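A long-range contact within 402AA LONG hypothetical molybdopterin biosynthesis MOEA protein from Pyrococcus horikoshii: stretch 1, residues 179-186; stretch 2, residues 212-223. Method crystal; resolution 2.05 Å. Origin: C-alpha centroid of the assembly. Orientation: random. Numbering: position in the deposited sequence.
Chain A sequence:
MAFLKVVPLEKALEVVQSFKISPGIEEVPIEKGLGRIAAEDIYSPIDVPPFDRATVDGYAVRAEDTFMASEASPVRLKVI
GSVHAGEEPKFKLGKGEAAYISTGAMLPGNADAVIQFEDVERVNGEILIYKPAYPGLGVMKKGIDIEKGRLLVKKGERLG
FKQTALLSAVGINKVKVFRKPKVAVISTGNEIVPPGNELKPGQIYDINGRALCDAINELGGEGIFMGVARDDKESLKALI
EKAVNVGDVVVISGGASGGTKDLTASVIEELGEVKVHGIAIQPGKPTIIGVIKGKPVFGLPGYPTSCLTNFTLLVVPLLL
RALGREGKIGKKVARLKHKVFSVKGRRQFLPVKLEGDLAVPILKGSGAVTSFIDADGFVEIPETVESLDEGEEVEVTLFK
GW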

# COMPACT_ATOMS: atom_id res chain seq x y z
N ARG A 179 -3.20 -4.64 12.25
CA ARG A 179 -2.26 -5.66 12.70
C ARG A 179 -2.14 -6.55 11.46
O ARG A 179 -3.04 -6.56 10.62
CB ARG A 179 -2.84 -6.46 13.87
CG ARG A 179 -2.86 -5.69 15.18
CD ARG A 179 -3.49 -6.50 16.29
NE ARG A 179 -3.56 -5.75 17.54
CZ ARG A 179 -2.51 -5.45 18.29
NH1 ARG A 179 -1.29 -5.84 17.92
NH2 ARG A 179 -2.66 -4.76 19.41
N LYS A 180 -1.04 -7.27 11.33
CA LYS A 180 -0.87 -8.10 10.14
C LYS A 180 -1.68 -9.39 10.22
O LYS A 180 -1.55 -10.15 11.17
CB LYS A 180 0.61 -8.42 9.94
CG LYS A 180 1.46 -7.18 9.67
CD LYS A 180 2.93 -7.53 9.54
CE LYS A 180 3.76 -6.30 9.21
NZ LYS A 180 5.20 -6.62 9.10
N PRO A 181 -2.55 -9.62 9.23
CA PRO A 181 -3.37 -10.84 9.19
C PRO A 181 -2.41 -12.03 9.12
O PRO A 181 -1.55 -12.08 8.24
CB PRO A 181 -4.17 -10.68 7.90
CG PRO A 181 -4.19 -9.20 7.67
CD PRO A 181 -2.80 -8.80 8.04
N LYS A 182 -2.55 -12.97 10.04
CA LYS A 182 -1.67 -14.13 10.05
C LYS A 182 -2.18 -15.23 9.13
O LYS A 182 -3.34 -15.64 9.21
CB LYS A 182 -1.53 -14.68 11.47
CG LYS A 182 -0.84 -13.75 12.43
CD LYS A 182 -0.74 -14.41 13.80
CE LYS A 182 0.02 -13.52 14.78
NZ LYS A 182 0.10 -14.15 16.13
N VAL A 183 -1.31 -15.71 8.25
CA VAL A 183 -1.68 -16.78 7.33
C VAL A 183 -0.74 -17.97 7.55
O VAL A 183 0.46 -17.87 7.30
CB VAL A 183 -1.57 -16.33 5.87
CG1 VAL A 183 -1.98 -17.48 4.94
CG2 VAL A 183 -2.45 -15.11 5.64
N ALA A 184 -1.29 -19.08 8.04
CA ALA A 184 -0.51 -20.29 8.28
C ALA A 184 -0.43 -21.03 6.94
O ALA A 184 -1.45 -21.33 6.33
CB ALA A 184 -1.20 -21.16 9.32
N VAL A 185 0.80 -21.30 6.50
CA VAL A 185 1.03 -21.97 5.23
C VAL A 185 1.58 -23.38 5.38
O VAL A 185 2.50 -23.62 6.15
CB VAL A 185 2.00 -21.16 4.36
CG1 VAL A 185 2.27 -21.90 3.04
CG2 VAL A 185 1.43 -19.77 4.09
N ILE A 186 1.00 -24.31 4.61
CA ILE A 186 1.40 -25.71 4.63
C ILE A 186 1.70 -26.23 3.21
O ILE A 186 0.98 -25.90 2.27
CB ILE A 186 0.29 -26.60 5.23
CG1 ILE A 186 0.11 -26.27 6.72
CG2 ILE A 186 0.62 -28.08 5.03
CD1 ILE A 186 -1.17 -26.85 7.32
N LEU A 212 4.54 -18.49 -0.93
CA LEU A 212 3.30 -18.02 -0.33
C LEU A 212 3.57 -17.12 0.88
O LEU A 212 3.04 -16.03 0.97
CB LEU A 212 2.42 -19.21 0.10
CG LEU A 212 1.72 -19.97 -1.04
CD1 LEU A 212 1.11 -21.26 -0.51
CD2 LEU A 212 0.64 -19.08 -1.65
N CYS A 213 4.40 -17.60 1.80
CA CYS A 213 4.72 -16.82 2.98
C CYS A 213 5.26 -15.44 2.66
O CYS A 213 4.84 -14.46 3.26
CB CYS A 213 5.72 -17.56 3.85
SG CYS A 213 5.01 -18.97 4.67
N ASP A 214 6.18 -15.37 1.70
CA ASP A 214 6.76 -14.08 1.36
C ASP A 214 5.86 -13.19 0.53
O ASP A 214 5.94 -11.97 0.65
CB ASP A 214 8.12 -14.27 0.69
CG ASP A 214 9.20 -14.69 1.68
OD1 ASP A 214 8.97 -14.53 2.90
OD2 ASP A 214 10.27 -15.16 1.25
N ALA A 215 4.99 -13.77 -0.29
CA ALA A 215 4.08 -12.95 -1.07
C ALA A 215 3.11 -12.32 -0.06
O ALA A 215 2.76 -11.14 -0.15
CB ALA A 215 3.31 -13.80 -2.08
N ILE A 216 2.71 -13.12 0.92
CA ILE A 216 1.81 -12.67 1.97
C ILE A 216 2.49 -11.55 2.77
O ILE A 216 1.86 -10.54 3.09
CB ILE A 216 1.44 -13.84 2.90
CG1 ILE A 216 0.57 -14.84 2.12
CG2 ILE A 216 0.71 -13.33 4.14
CD1 ILE A 216 0.22 -16.08 2.89
N ASN A 217 3.76 -11.74 3.10
CA ASN A 217 4.50 -10.72 3.85
C ASN A 217 4.53 -9.43 3.03
O ASN A 217 4.35 -8.34 3.56
CB ASN A 217 5.93 -11.17 4.12
CG ASN A 217 6.02 -12.23 5.21
OD1 ASN A 217 5.13 -12.34 6.05
ND2 ASN A 217 7.11 -12.99 5.20
N GLU A 218 4.76 -9.57 1.73
CA GLU A 218 4.83 -8.42 0.84
C GLU A 218 3.54 -7.63 0.74
O GLU A 218 3.57 -6.40 0.68
CB GLU A 218 5.28 -8.84 -0.56
CG GLU A 218 6.78 -9.10 -0.69
CD GLU A 218 7.23 -9.27 -2.13
OE1 GLU A 218 6.58 -8.69 -3.03
OE2 GLU A 218 8.23 -9.98 -2.37
N LEU A 219 2.40 -8.31 0.71
CA LEU A 219 1.13 -7.59 0.59
C LEU A 219 0.65 -6.98 1.91
O LEU A 219 -0.31 -6.22 1.92
CB LEU A 219 0.05 -8.49 -0.03
CG LEU A 219 -0.47 -9.71 0.71
CD1 LEU A 219 -1.42 -9.29 1.83
CD2 LEU A 219 -1.20 -10.61 -0.28
N GLY A 220 1.31 -7.31 3.01
CA GLY A 220 0.93 -6.74 4.29
C GLY A 220 0.53 -7.70 5.39
O GLY A 220 0.20 -7.27 6.50
N GLY A 221 0.54 -9.00 5.11
CA GLY A 221 0.18 -9.96 6.13
C GLY A 221 1.41 -10.57 6.75
O GLY A 221 2.53 -10.11 6.52
N GLU A 222 1.21 -11.60 7.57
CA GLU A 222 2.33 -12.30 8.19
C GLU A 222 2.25 -13.77 7.79
O GLU A 222 1.38 -14.50 8.26
CB GLU A 222 2.29 -12.19 9.71
CG GLU A 222 3.53 -12.81 10.35
CD GLU A 222 3.41 -12.95 11.86
OE1 GLU A 222 2.74 -12.10 12.49
OE2 GLU A 222 4.00 -13.90 12.41
N GLY A 223 3.15 -14.19 6.91
CA GLY A 223 3.16 -15.57 6.47
C GLY A 223 3.92 -16.42 7.46
O GLY A 223 5.09 -16.15 7.76
O HOH W 1 0.48 -10.33 13.12
O HOH W 2 5.30 -9.94 8.11

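Stretch 1 supplies a strand; stretch 2 supplies a helix, a turn and a second strand, and meets stretch 1 through all three. The helix, residues 212-219, packs against strand 182-186. The chain then turns, and strand 222-223 pairs alongside the same strand. The helix runs nearly antiparallel to strand 182-186, at 166°, with the axes 9.3 Å apart at closest approach. After the turn the chain direction is reversed, so the two strands pair in parallel. Together the stretches bury 502 Å².

Backbone hydrogen bonds join the strands. Glu-222 N donates to Pro-181 O at 2.9 Å, and Val-183 N donates to Glu-222 O at 2.9 Å. Both are close to linear. Glu-222 thus uses its amide and its carbonyl on residues flanking Lys-182, the usual parallel pattern. Lys-182 CA also makes a CA-H...O contact with Glu-222 O at 3.6 Å.

Apolar packing joins strand and helix. Val-183 and Val-185 alternate with Ala-184, so both valines face the helix while Ala-184 points away. Val-183 CG1 lies 3.3 Å from Ile-216 CD1, a tight contact. Val-185 reaches three helix residues: its CG1 is 3.8 Å from Leu-212 CD1, and its CG2 is 3.7 Å from Cys-213 SG and 4.1 Å from Ile-216 CD1. Leu-212 and Ile-216 are one helical turn apart, which places both on the side facing the strand. All five residues are buried.

Glycines occupy the turn and recur in the strand after it. Gly-220 ends the helix in a Schellman motif with a phi of 121°. A CB there would jam against the carbonyl O of Leu-219. Gly-221 N bonds back to Ile-216 O at 2.9 Å. At Gly-221 an ideal CB would lie 3.0 Å from Pro-181 O, a clash; the bare backbone fits here, with Gly-221 CA 3.5 Å from Pro-181 O. At Gly-223, in the strand, a CB would clash with Cys-213 O at 2.4 Å. Asn-217 ties helix to strand within stretch 2: Gly-223 N donates to Asn-217 OD1 at 2.8 Å.

Polar side chains and one water add further contacts. Lys-182 and Glu-222 project from the same face of the sheet, with Lys-182 CE 3.8 Å from Glu-222 OE1. Lys-180 packs its aliphatic part on the turn, with CG 3.4 Å from Gly-220 O, while its end leads away. Water 1 bridges the stretches, donating to Lys-180 O at 2.8 Å and to Glu-222 OE1 at 2.9 Å.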